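Side-chain contacts in NADH-rubredoxin oxidoreductase (Clostridium acetobutylicum, PDB 3KLJ), which catalyses the NADH-dependent reduction of rubredoxin, using one bound FAD per monomer to pass electrons on toward dioxygen-scavenging proteins: residues I338-M341 / K346-A349; I315-I320 / K361-I366; K148-G153 / S209-M214; D199-K204 / K308-S313. One frame throughout, in Å; residues are numbered along the deposited sequence. Where two conformers were deposited one is given.

Contact 1. Residues I338-M341 / K346-A349; sequences IVCM and KIDA
The side chain of Cys340 swings SG away from its own backbone nitrogen (chi1 174°), and Ile347 likewise points CG2 away from its nitrogen, with CG1 beside that nitrogen (chi1 -55°); the thiol thus comes up against the fork of the isoleucine. Both lie on the beta hairpin of strands 337-343 and 346-353 in the C-terminal domain, where a classic beta bulge interrupts the pairing: Asp348 and Ala349 together face the single residue Met341. Cys340 SG is 4.0 Å from Ile347 CG2 and equally near CD1, so the sulfur touches both branches. Beyond them, Leu362 and Ile366 of helix 356-367 pack on Ile347. Met341 turns its CB to the same face as Ala349, the two CB atoms 4.2 Å apart, before its extended chain leads away from the partner strand. The carboxylate of Asp348 forms a salt bridge with Lys343 of the same hairpin and a hydrogen bond with Asn323. Met341 N gives a 2.7 Å bond to Ala349 O. The bulge itself is written in one carbonyl that takes two N-H groups: Asp348 N reaches Met341 O at 2.9 Å, and Ala349 N approaches the same Met341 O at 3.3 Å, tilted 24° from the carbonyl plane.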
loop_
_atom_site.group_PDB
_atom_site.type_symbol
_atom_site.label_atom_id
_atom_site.label_comp_id
_atom_site.label_asym_id
_atom_site.label_seq_id
_atom_site.Cartn_x
_atom_site.Cartn_y
_atom_site.Cartn_z
ATOM N N ILE A 338 -7.003 22.353 8.375
ATOM C CA ILE A 338 -7.324 21.521 9.530
ATOM C C ILE A 338 -8.803 21.191 9.502
ATOM O O ILE A 338 -9.627 22.073 9.293
ATOM C CB ILE A 338 -7.014 22.242 10.859
ATOM C CG1 ILE A 338 -5.527 22.601 10.937
ATOM C CG2 ILE A 338 -7.476 21.385 12.066
ATOM C CD1 ILE A 338 -5.194 23.706 11.945
ATOM N N VAL A 339 -9.129 19.917 9.698
ATOM C CA VAL A 339 -10.505 19.524 9.969
ATOM C C VAL A 339 -10.523 18.552 11.145
ATOM O O VAL A 339 -9.711 17.622 11.230
ATOM C CB VAL A 339 -11.265 18.991 8.700
ATOM C CG1 VAL A 339 -10.660 17.687 8.162
ATOM C CG2 VAL A 339 -12.749 18.827 8.988
ATOM N N CYS A 340 -11.447 18.798 12.064
ATOM C CA CYS A 340 -11.520 18.047 13.295
ATOM C C CYS A 340 -12.988 17.677 13.534
ATOM O O CYS A 340 -13.862 18.547 13.569
ATOM C CB CYS A 340 -10.927 18.922 14.409
ATOM S SG CYS A 340 -11.029 18.321 16.055
ATOM N N MET A 341 -13.259 16.380 13.663
ATOM C CA MET A 341 -14.630 15.878 13.789
ATOM C C MET A 341 -14.858 15.236 15.154
ATOM O O MET A 341 -14.095 14.365 15.585
ATOM C CB MET A 341 -14.953 14.896 12.659
ATOM C CG MET A 341 -14.780 15.492 11.272
ATOM S SD MET A 341 -15.131 14.363 9.906
ATOM C CE MET A 341 -15.079 15.497 8.521
ATOM N N LYS A 346 -15.260 13.749 22.366
ATOM C CA LYS A 346 -14.080 13.053 21.880
ATOM C C LYS A 346 -13.819 13.431 20.431
ATOM O O LYS A 346 -14.753 13.705 19.683
ATOM C CB LYS A 346 -14.268 11.540 22.017
ATOM C CG LYS A 346 -14.628 11.105 23.437
ATOM C CD LYS A 346 -14.302 9.649 23.694
ATOM C CE LYS A 346 -14.245 9.371 25.187
ATOM N NZ LYS A 346 -13.710 8.017 25.492
ATOM N N ILE A 347 -12.547 13.474 20.040
ATOM C CA ILE A 347 -12.215 13.629 18.633
ATOM C C ILE A 347 -12.275 12.239 17.995
ATOM O O ILE A 347 -11.540 11.330 18.398
ATOM C CB ILE A 347 -10.837 14.283 18.413
ATOM C CG1 ILE A 347 -10.749 15.627 19.145
ATOM C CG2 ILE A 347 -10.565 14.459 16.922
ATOM C CD1 ILE A 347 -9.368 16.253 19.115
ATOM N N ASP A 348 -13.175 12.084 17.026
ATOM C CA ASP A 348 -13.391 10.814 16.338
ATOM C C ASP A 348 -12.575 10.718 15.054
ATOM O O ASP A 348 -12.144 9.633 14.664
ATOM C CB ASP A 348 -14.879 10.635 16.006
ATOM C CG ASP A 348 -15.195 9.260 15.422
ATOM O OD1 ASP A 348 -14.964 8.252 16.111
ATOM O OD2 ASP A 348 -15.681 9.189 14.276
ATOM N N ALA A 349 -12.378 11.853 14.393
ATOM C CA ALA A 349 -11.645 11.891 13.133
ATOM C C ALA A 349 -11.070 13.269 12.887
ATOM O O ALA A 349 -11.641 14.283 13.301
ATOM C CB ALA A 349 -12.534 11.477 11.972
#

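Contact 2. Residues I315-I320 / K361-I366; sequences ISCGDI and KLKKAI
Cys317 and Ile366 meet where the end of strand 312-317 lies beneath helix 356-367. Followed outward, Cys317 first brings CB to the end of the isoleucine's longer branch, 3.8 Å from Ile366 CD1. Its SG, modelled in two conformers and so tentative here, then continues away from the backbone nitrogen (chi1 -174°), a torsion that carries the sulfur up to the helix. There it faces two methyls of one residue, with SG 3.6 Å from Ile366 CG2 and at the same distance from CD1. Ile366 CB, 3.9 Å from Cys317 SG, completes this forked seat. On its other flank the sulfur meets the start of a lysine chain, Lys363 CG lying 4.2 Å from Cys317 SG.

Two residues earlier on the strand, Ile315 also points toward the helix. Its CD1 comes to 4.1 Å from Lys363 CB, the two side chains crossing at about a right angle. Lys363 therefore contributes its first two methylenes to the apolar layer, while bends at chi2 and chi3 lead the rest of the chain away from the strand. No hydrogen bond joins the segments. Ile366 also packs on Ile347 of the neighbouring strand, and Ile315 on Val356 nearer the start of the helix. With the strand and helix segments running nearly parallel, 14° apart, this is a helix laid over one face of the antiparallel sheet of the rubredoxin reductase C-terminal domain.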
loop_
_atom_site.group_PDB
_atom_site.type_symbol
_atom_site.label_atom_id
_atom_site.label_comp_id
_atom_site.label_asym_id
_atom_site.label_seq_id
_atom_site.Cartn_x
_atom_site.Cartn_y
_atom_site.Cartn_z
ATOM N N ILE A 315 -1.728 14.336 7.136
ATOM C CA ILE A 315 -2.048 13.236 8.037
ATOM C C ILE A 315 -3.558 13.162 8.254
ATOM O O ILE A 315 -4.219 14.179 8.500
ATOM C CB ILE A 315 -1.237 13.220 9.397
ATOM C CG1 ILE A 315 -2.049 13.756 10.563
ATOM C CG2 ILE A 315 0.143 13.912 9.298
ATOM C CD1 ILE A 315 -2.670 12.676 11.377
ATOM N N SER A 316 -4.089 11.952 8.140
ATOM C CA SER A 316 -5.520 11.723 8.241
ATOM C C SER A 316 -5.767 10.594 9.218
ATOM O O SER A 316 -5.073 9.574 9.174
ATOM C CB SER A 316 -6.110 11.387 6.864
ATOM O OG SER A 316 -7.501 11.145 6.967
ATOM N N CYS A 317 -6.773 10.775 10.073
ATOM C CA CYS A 317 -7.044 9.824 11.148
ATOM C C CYS A 317 -8.528 9.562 11.340
ATOM O O CYS A 317 -9.324 10.488 11.428
ATOM C CB CYS A 317 -6.437 10.312 12.464
ATOM S SG CYS A 317 -6.573 9.119 13.823
ATOM N N GLY A 318 -8.878 8.282 11.421
ATOM C CA GLY A 318 -10.255 7.865 11.652
ATOM C C GLY A 318 -11.097 7.962 10.402
ATOM O O GLY A 318 -10.619 8.405 9.357
ATOM N N ASP A 319 -12.356 7.547 10.522
ATOM C CA ASP A 319 -13.297 7.516 9.405
ATOM C C ASP A 319 -13.746 8.920 8.987
ATOM O O ASP A 319 -14.774 9.415 9.448
ATOM C CB ASP A 319 -14.505 6.635 9.767
ATOM C CG ASP A 319 -15.565 6.596 8.672
ATOM O OD1 ASP A 319 -15.205 6.491 7.477
ATOM O OD2 ASP A 319 -16.766 6.660 9.013
ATOM N N ILE A 320 -12.959 9.551 8.117
ATOM C CA ILE A 320 -13.291 10.870 7.565
ATOM C C ILE A 320 -14.428 10.786 6.538
ATOM O O ILE A 320 -15.353 11.601 6.558
ATOM C CB ILE A 320 -12.054 11.560 6.907
ATOM C CG1 ILE A 320 -10.945 11.832 7.932
ATOM C CG2 ILE A 320 -12.449 12.860 6.221
ATOM C CD1 ILE A 320 -11.154 13.077 8.804
ATOM N N LYS A 361 -0.567 15.403 16.952
ATOM C CA LYS A 361 -1.235 15.691 18.229
ATOM C C LYS A 361 -2.686 15.236 18.176
ATOM O O LYS A 361 -3.168 14.602 19.107
ATOM C CB LYS A 361 -1.182 17.184 18.557
ATOM C CG LYS A 361 0.181 17.683 18.995
ATOM C CD LYS A 361 0.115 19.186 19.223
ATOM C CE LYS A 361 1.447 19.752 19.665
ATOM N NZ LYS A 361 2.434 19.835 18.537
ATOM N N LEU A 362 -3.371 15.569 17.082
ATOM C CA LEU A 362 -4.759 15.151 16.875
ATOM C C LEU A 362 -4.876 13.628 16.803
ATOM O O LEU A 362 -5.773 13.044 17.400
ATOM C CB LEU A 362 -5.346 15.801 15.620
ATOM C CG LEU A 362 -5.611 17.315 15.703
ATOM C CD1 LEU A 362 -5.824 17.869 14.318
ATOM C CD2 LEU A 362 -6.805 17.639 16.599
ATOM N N LYS A 363 -3.933 13.002 16.098
ATOM C CA LYS A 363 -3.804 11.543 16.013
ATOM C C LYS A 363 -3.745 10.911 17.402
ATOM O O LYS A 363 -4.505 9.981 17.702
ATOM C CB LYS A 363 -2.529 11.189 15.243
ATOM C CG LYS A 363 -2.509 9.803 14.592
ATOM C CD LYS A 363 -1.129 9.118 14.664
ATOM C CE LYS A 363 0.047 10.012 14.237
ATOM N NZ LYS A 363 1.380 9.377 14.562
ATOM N N LYS A 364 -2.841 11.425 18.238
ATOM C CA LYS A 364 -2.650 10.929 19.603
ATOM C C LYS A 364 -3.932 11.075 20.423
ATOM O O LYS A 364 -4.357 10.129 21.086
ATOM C CB LYS A 364 -1.482 11.650 20.289
ATOM C CG LYS A 364 -0.099 11.075 19.965
ATOM C CD LYS A 364 1.020 11.906 20.589
ATOM C CE LYS A 364 2.318 11.120 20.734
ATOM N NZ LYS A 364 2.941 10.765 19.424
ATOM N N ALA A 365 -4.542 12.259 20.356
ATOM C CA ALA A 365 -5.826 12.533 21.010
ATOM C C ALA A 365 -6.922 11.546 20.599
ATOM O O ALA A 365 -7.629 11.016 21.457
ATOM C CB ALA A 365 -6.271 13.962 20.732
ATOM N N ILE A 366 -7.062 11.319 19.291
ATOM C CA ILE A 366 -8.001 10.323 18.760
ATOM C C ILE A 366 -7.661 8.922 19.276
ATOM O O ILE A 366 -8.515 8.248 19.865
ATOM C CB ILE A 366 -8.021 10.327 17.212
ATOM C CG1 ILE A 366 -8.650 11.629 16.702
ATOM C CG2 ILE A 366 -8.788 9.117 16.670
ATOM C CD1 ILE A 366 -8.276 11.992 15.289
#

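Contact 3. Residues K148-G153 / S209-M214; sequences KAFIIG and SNFEEM
Strand 149-152, central in the parallel sheet of the NADH-binding domain, turns Phe150 and Ile152 toward the short 3-10 segment that precedes helix 215-220. Ile152 covers one face of Phe211: its CD1 stands over the centre of the phenyl ring, 3.8 Å from the centroid and 6° off the ring normal, a CH-pi contact. The other branch of the isoleucine reaches the far end of the same ring, CG2 lying 3.7 Å from Phe211 CZ. Phe150 is placed differently. Its ring extends from the strand with CG opposite the backbone N (chi1 -174°), and the border carrying CE2 comes 3.8 Å from Phe211 CE2, so that Phe211 lies at the edge of Phe150, near its plane. Met214 approaches the tip of Phe150 obliquely. A bend at chi3 (77°) turns the methyl to this ring, with Met214 CE 3.7 Å from Phe150 CZ, and SD forms a Met-aromatic contact at 5.3 Å from the Phe150 centroid. Ile218 of helix 215-220 packs on both phenylalanines, and Val121 touches Ile152. Directly after Ile152 comes Gly153, first glycine of a GxGxxG sequence; this aromatic cluster thus backs the opening strand of what is probably the dinucleotide-binding Rossmann motif of the NADH domain.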
loop_
_atom_site.group_PDB
_atom_site.type_symbol
_atom_site.label_atom_id
_atom_site.label_comp_id
_atom_site.label_asym_id
_atom_site.label_seq_id
_atom_site.Cartn_x
_atom_site.Cartn_y
_atom_site.Cartn_z
ATOM N N LYS A 148 3.237 12.389 -23.020
ATOM C CA LYS A 148 2.512 12.833 -21.810
ATOM C C LYS A 148 1.726 11.685 -21.156
ATOM O O LYS A 148 1.434 10.677 -21.799
ATOM C CB LYS A 148 1.601 14.045 -22.095
ATOM C CG LYS A 148 0.534 13.823 -23.167
ATOM C CD LYS A 148 0.170 15.116 -23.889
ATOM C CE LYS A 148 -0.799 15.969 -23.083
ATOM N NZ LYS A 148 -1.046 17.297 -23.733
ATOM N N ALA A 149 1.397 11.841 -19.875
ATOM C CA ALA A 149 0.653 10.813 -19.142
ATOM C C ALA A 149 -0.702 11.318 -18.638
ATOM O O ALA A 149 -0.866 12.505 -18.343
ATOM C CB ALA A 149 1.484 10.272 -17.981
ATOM N N PHE A 150 -1.670 10.407 -18.552
ATOM C CA PHE A 150 -2.961 10.710 -17.944
ATOM C C PHE A 150 -3.229 9.665 -16.869
ATOM O O PHE A 150 -3.386 8.476 -17.179
ATOM C CB PHE A 150 -4.073 10.737 -19.003
ATOM C CG PHE A 150 -5.416 11.179 -18.476
ATOM C CD1 PHE A 150 -5.572 12.422 -17.852
ATOM C CD2 PHE A 150 -6.535 10.369 -18.633
ATOM C CE1 PHE A 150 -6.815 12.832 -17.369
ATOM C CE2 PHE A 150 -7.781 10.769 -18.158
ATOM C CZ PHE A 150 -7.920 12.005 -17.524
ATOM N N ILE A 151 -3.241 10.107 -15.611
ATOM C CA ILE A 151 -3.438 9.212 -14.480
ATOM C C ILE A 151 -4.892 9.243 -14.009
ATOM O O ILE A 151 -5.401 10.286 -13.598
ATOM C CB ILE A 151 -2.456 9.522 -13.302
ATOM C CG1 ILE A 151 -1.009 9.268 -13.733
ATOM C CG2 ILE A 151 -2.756 8.655 -12.076
ATOM C CD1 ILE A 151 -0.223 10.506 -14.029
ATOM N N ILE A 152 -5.552 8.093 -14.086
ATOM C CA ILE A 152 -6.929 7.946 -13.629
ATOM C C ILE A 152 -6.942 7.363 -12.215
ATOM O O ILE A 152 -6.373 6.288 -11.967
ATOM C CB ILE A 152 -7.752 7.054 -14.606
ATOM C CG1 ILE A 152 -7.984 7.800 -15.932
ATOM C CG2 ILE A 152 -9.071 6.613 -13.961
ATOM C CD1 ILE A 152 -8.678 6.999 -16.999
ATOM N N GLY A 153 -7.595 8.065 -11.291
ATOM C CA GLY A 153 -7.663 7.627 -9.894
ATOM C C GLY A 153 -7.289 8.741 -8.942
ATOM O O GLY A 153 -6.307 9.453 -9.163
ATOM N N SER A 209 -14.999 13.665 -13.888
ATOM C CA SER A 209 -14.645 13.325 -15.271
ATOM C C SER A 209 -15.560 12.284 -15.884
ATOM O O SER A 209 -15.976 11.339 -15.213
ATOM C CB SER A 209 -13.198 12.830 -15.357
ATOM O OG SER A 209 -12.302 13.772 -14.794
ATOM N N ASN A 210 -15.873 12.481 -17.164
ATOM C CA ASN A 210 -16.439 11.436 -18.010
ATOM C C ASN A 210 -15.393 11.091 -19.067
ATOM O O ASN A 210 -15.153 11.872 -19.999
ATOM C CB ASN A 210 -17.756 11.890 -18.666
ATOM C CG ASN A 210 -18.459 10.767 -19.436
ATOM O OD1 ASN A 210 -17.932 9.659 -19.593
ATOM N ND2 ASN A 210 -19.660 11.058 -19.925
ATOM N N PHE A 211 -14.756 9.931 -18.897
ATOM C CA PHE A 211 -13.617 9.541 -19.730
ATOM C C PHE A 211 -13.959 9.281 -21.199
ATOM O O PHE A 211 -13.083 9.387 -22.059
ATOM C CB PHE A 211 -12.858 8.363 -19.108
ATOM C CG PHE A 211 -12.327 8.661 -17.735
ATOM C CD1 PHE A 211 -12.725 7.906 -16.640
ATOM C CD2 PHE A 211 -11.456 9.733 -17.531
ATOM C CE1 PHE A 211 -12.241 8.196 -15.366
ATOM C CE2 PHE A 211 -10.976 10.040 -16.255
ATOM C CZ PHE A 211 -11.368 9.274 -15.175
ATOM N N GLU A 212 -15.227 8.967 -21.471
ATOM C CA GLU A 212 -15.735 8.848 -22.845
ATOM C C GLU A 212 -15.632 10.184 -23.576
ATOM O O GLU A 212 -15.527 10.228 -24.806
ATOM C CB GLU A 212 -17.197 8.393 -22.855
ATOM C CG GLU A 212 -17.424 6.939 -22.482
ATOM C CD GLU A 212 -18.573 6.308 -23.257
ATOM O OE1 GLU A 212 -19.393 7.047 -23.852
ATOM O OE2 GLU A 212 -18.654 5.063 -23.275
ATOM N N GLU A 213 -15.660 11.267 -22.795
ATOM C CA GLU A 213 -15.660 12.628 -23.326
ATOM C C GLU A 213 -14.250 13.230 -23.306
ATOM O O GLU A 213 -14.062 14.440 -23.561
ATOM C CB GLU A 213 -16.618 13.498 -22.501
ATOM C CG GLU A 213 -17.997 12.865 -22.291
ATOM C CD GLU A 213 -19.045 13.411 -23.236
ATOM O OE1 GLU A 213 -19.539 12.655 -24.107
ATOM O OE2 GLU A 213 -19.370 14.608 -23.103
ATOM N N MET A 214 -13.267 12.379 -22.993
ATOM C CA MET A 214 -11.871 12.804 -22.893
ATOM C C MET A 214 -10.974 11.998 -23.838
ATOM O O MET A 214 -9.791 11.760 -23.550
ATOM C CB MET A 214 -11.388 12.693 -21.443
ATOM C CG MET A 214 -12.226 13.506 -20.439
ATOM S SD MET A 214 -11.641 13.410 -18.731
ATOM C CE MET A 214 -10.236 14.519 -18.829
#

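Contact 4. Residues D199-K204 / K308-S313; sequences DRLGIK and KVSGIS
Two tight turns face each other, a type I turn from Asp199 to Gly202 and a type I' turn from Val309 to Ile312, with the CA atoms of Leu201 and Ser310 7.4 Å apart. Leu201 spans the gap with one methyl. Its CD2 lies 3.6 Å from Ser310 CB and equally close to Ser310 O, and the same CD2 is 3.8 Å from Ile312 CD1, so a single methyl touches both the second and the last residue of the type I' turn. That turn closes the hairpin of strands 306-309 and 312-317 in the C-terminal domain. The opposing turn ends helix 188-199 of the NADH-binding domain in a Schellman motif, in which Gly202 has positive phi and Ile203 N bonds back to Leu198 O. The contact is therefore one between domains, and Leu198 itself packs against Val309, Ser310 and Ile312. Ile203, extended beyond CB (chi2 176°), sends CD1 to 3.2 Å from Ser310 OG, a close approach without a hydrogen bond. The hydroxyl lies beside its own backbone N (chi1 -57°) and has a weak hydrogen bond to Gln163 of helix 156-168, which also touches Ile203. At the start of the hairpin segment, Lys308 NZ makes a weak hydrogen bond to FAD O4.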
loop_
_atom_site.group_PDB
_atom_site.type_symbol
_atom_site.label_atom_id
_atom_site.label_comp_id
_atom_site.label_asym_id
_atom_site.label_seq_id
_atom_site.Cartn_x
_atom_site.Cartn_y
_atom_site.Cartn_z
ATOM N N ASP A 199 -2.710 22.299 -8.041
ATOM C CA ASP A 199 -2.998 22.942 -9.323
ATOM C C ASP A 199 -2.079 24.127 -9.590
ATOM O O ASP A 199 -1.675 24.355 -10.732
ATOM C CB ASP A 199 -4.461 23.408 -9.398
ATOM C CG ASP A 199 -4.918 23.698 -10.833
ATOM O OD1 ASP A 199 -4.832 22.787 -11.686
ATOM O OD2 ASP A 199 -5.375 24.833 -11.105
ATOM N N ARG A 200 -1.763 24.892 -8.545
ATOM C CA ARG A 200 -0.811 25.990 -8.699
ATOM C C ARG A 200 0.637 25.471 -8.768
ATOM O O ARG A 200 1.545 26.206 -9.165
ATOM C CB ARG A 200 -1.020 27.089 -7.639
ATOM C CG ARG A 200 -0.455 26.828 -6.239
ATOM C CD ARG A 200 -0.971 27.878 -5.243
ATOM N NE ARG A 200 -1.348 29.118 -5.922
ATOM C CZ ARG A 200 -0.696 30.277 -5.826
ATOM N NH1 ARG A 200 0.376 30.392 -5.050
ATOM N NH2 ARG A 200 -1.132 31.335 -6.496
ATOM N N LEU A 201 0.829 24.202 -8.408
ATOM C CA LEU A 201 2.117 23.518 -8.574
ATOM C C LEU A 201 2.231 22.780 -9.909
ATOM O O LEU A 201 3.171 22.011 -10.127
ATOM C CB LEU A 201 2.367 22.545 -7.420
ATOM C CG LEU A 201 3.287 22.971 -6.267
ATOM C CD1 LEU A 201 3.401 24.495 -6.073
ATOM C CD2 LEU A 201 2.848 22.287 -4.979
ATOM N N GLY A 202 1.266 23.018 -10.794
ATOM C CA GLY A 202 1.274 22.442 -12.134
ATOM C C GLY A 202 0.752 21.022 -12.241
ATOM O O GLY A 202 0.817 20.424 -13.314
ATOM N N ILE A 203 0.250 20.466 -11.137
ATOM C CA ILE A 203 -0.405 19.158 -11.184
ATOM C C ILE A 203 -1.914 19.372 -11.344
ATOM O O ILE A 203 -2.617 19.685 -10.381
ATOM C CB ILE A 203 -0.033 18.263 -9.958
ATOM C CG1 ILE A 203 1.465 17.946 -9.977
ATOM C CG2 ILE A 203 -0.825 16.943 -9.963
ATOM C CD1 ILE A 203 1.954 17.152 -8.786
ATOM N N LYS A 204 -2.395 19.239 -12.578
ATOM C CA LYS A 204 -3.808 19.426 -12.885
ATOM C C LYS A 204 -4.630 18.182 -12.579
ATOM O O LYS A 204 -4.212 17.057 -12.874
ATOM C CB LYS A 204 -4.008 19.881 -14.341
ATOM C CG LYS A 204 -5.228 19.270 -15.040
ATOM C CD LYS A 204 -6.170 20.303 -15.641
ATOM C CE LYS A 204 -7.233 20.731 -14.626
ATOM N NZ LYS A 204 -8.457 21.286 -15.289
ATOM N N LYS A 308 4.212 12.048 0.067
ATOM C CA LYS A 308 5.500 12.614 -0.301
ATOM C C LYS A 308 5.365 13.510 -1.536
ATOM O O LYS A 308 6.327 13.673 -2.295
ATOM C CB LYS A 308 6.526 11.497 -0.538
ATOM C CG LYS A 308 6.630 10.464 0.586
ATOM C CD LYS A 308 7.042 9.112 0.021
ATOM C CE LYS A 308 7.038 8.021 1.079
ATOM N NZ LYS A 308 7.497 6.722 0.497
ATOM N N VAL A 309 4.183 14.104 -1.731
ATOM C CA VAL A 309 3.895 14.798 -2.997
ATOM C C VAL A 309 4.081 16.306 -2.949
ATOM O O VAL A 309 3.608 16.975 -2.030
ATOM C CB VAL A 309 2.508 14.442 -3.598
ATOM C CG1 VAL A 309 1.443 15.465 -3.208
ATOM C CG2 VAL A 309 2.609 14.310 -5.121
ATOM N N SER A 310 4.790 16.807 -3.961
ATOM C CA SER A 310 4.978 18.235 -4.218
ATOM C C SER A 310 5.315 19.056 -2.973
ATOM O O SER A 310 5.079 20.266 -2.932
ATOM C CB SER A 310 3.747 18.799 -4.935
ATOM O OG SER A 310 3.495 18.088 -6.134
ATOM N N GLY A 311 5.877 18.381 -1.970
ATOM C CA GLY A 311 6.227 18.998 -0.699
ATOM C C GLY A 311 5.021 19.458 0.095
ATOM O O GLY A 311 5.122 20.420 0.849
ATOM N N ILE A 312 3.885 18.777 -0.092
ATOM C CA ILE A 312 2.646 19.033 0.664
ATOM C C ILE A 312 2.299 17.815 1.517
ATOM O O ILE A 312 2.081 16.717 0.989
ATOM C CB ILE A 312 1.436 19.367 -0.246
ATOM C CG1 ILE A 312 1.787 20.481 -1.236
ATOM C CG2 ILE A 312 0.231 19.774 0.602
ATOM C CD1 ILE A 312 0.707 20.759 -2.252
ATOM N N SER A 313 2.236 18.019 2.826
ATOM C CA SER A 313 2.151 16.920 3.780
ATOM C C SER A 313 0.743 16.733 4.314
ATOM O O SER A 313 0.052 17.717 4.599
ATOM C CB SER A 313 3.081 17.203 4.951
ATOM O OG SER A 313 2.683 18.392 5.617
#

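Along the chain, contacts 3 and 4 interleave: 148-153, 199-204, 209-214, then 308-313. Contact 2 follows, with contact 1 nested inside the loop it closes. Contacts 1 and 2, their centres 7 Å apart, touch directly through Ile347 and Ala349 and form one core of sheet and helix in the C-terminal domain. Contact 3 lies within the NADH-binding domain, its centre about 33 Å from that of contact 1. Contact 4, about 19 Å from contact 3 and 23 Å from contact 2 between centres, bridges these domains: strand 312-317 runs from its hairpin turn into contact 2, so the C-terminal sheet leads from the domain interface, beside the flavin pocket, to its own helix-covered core.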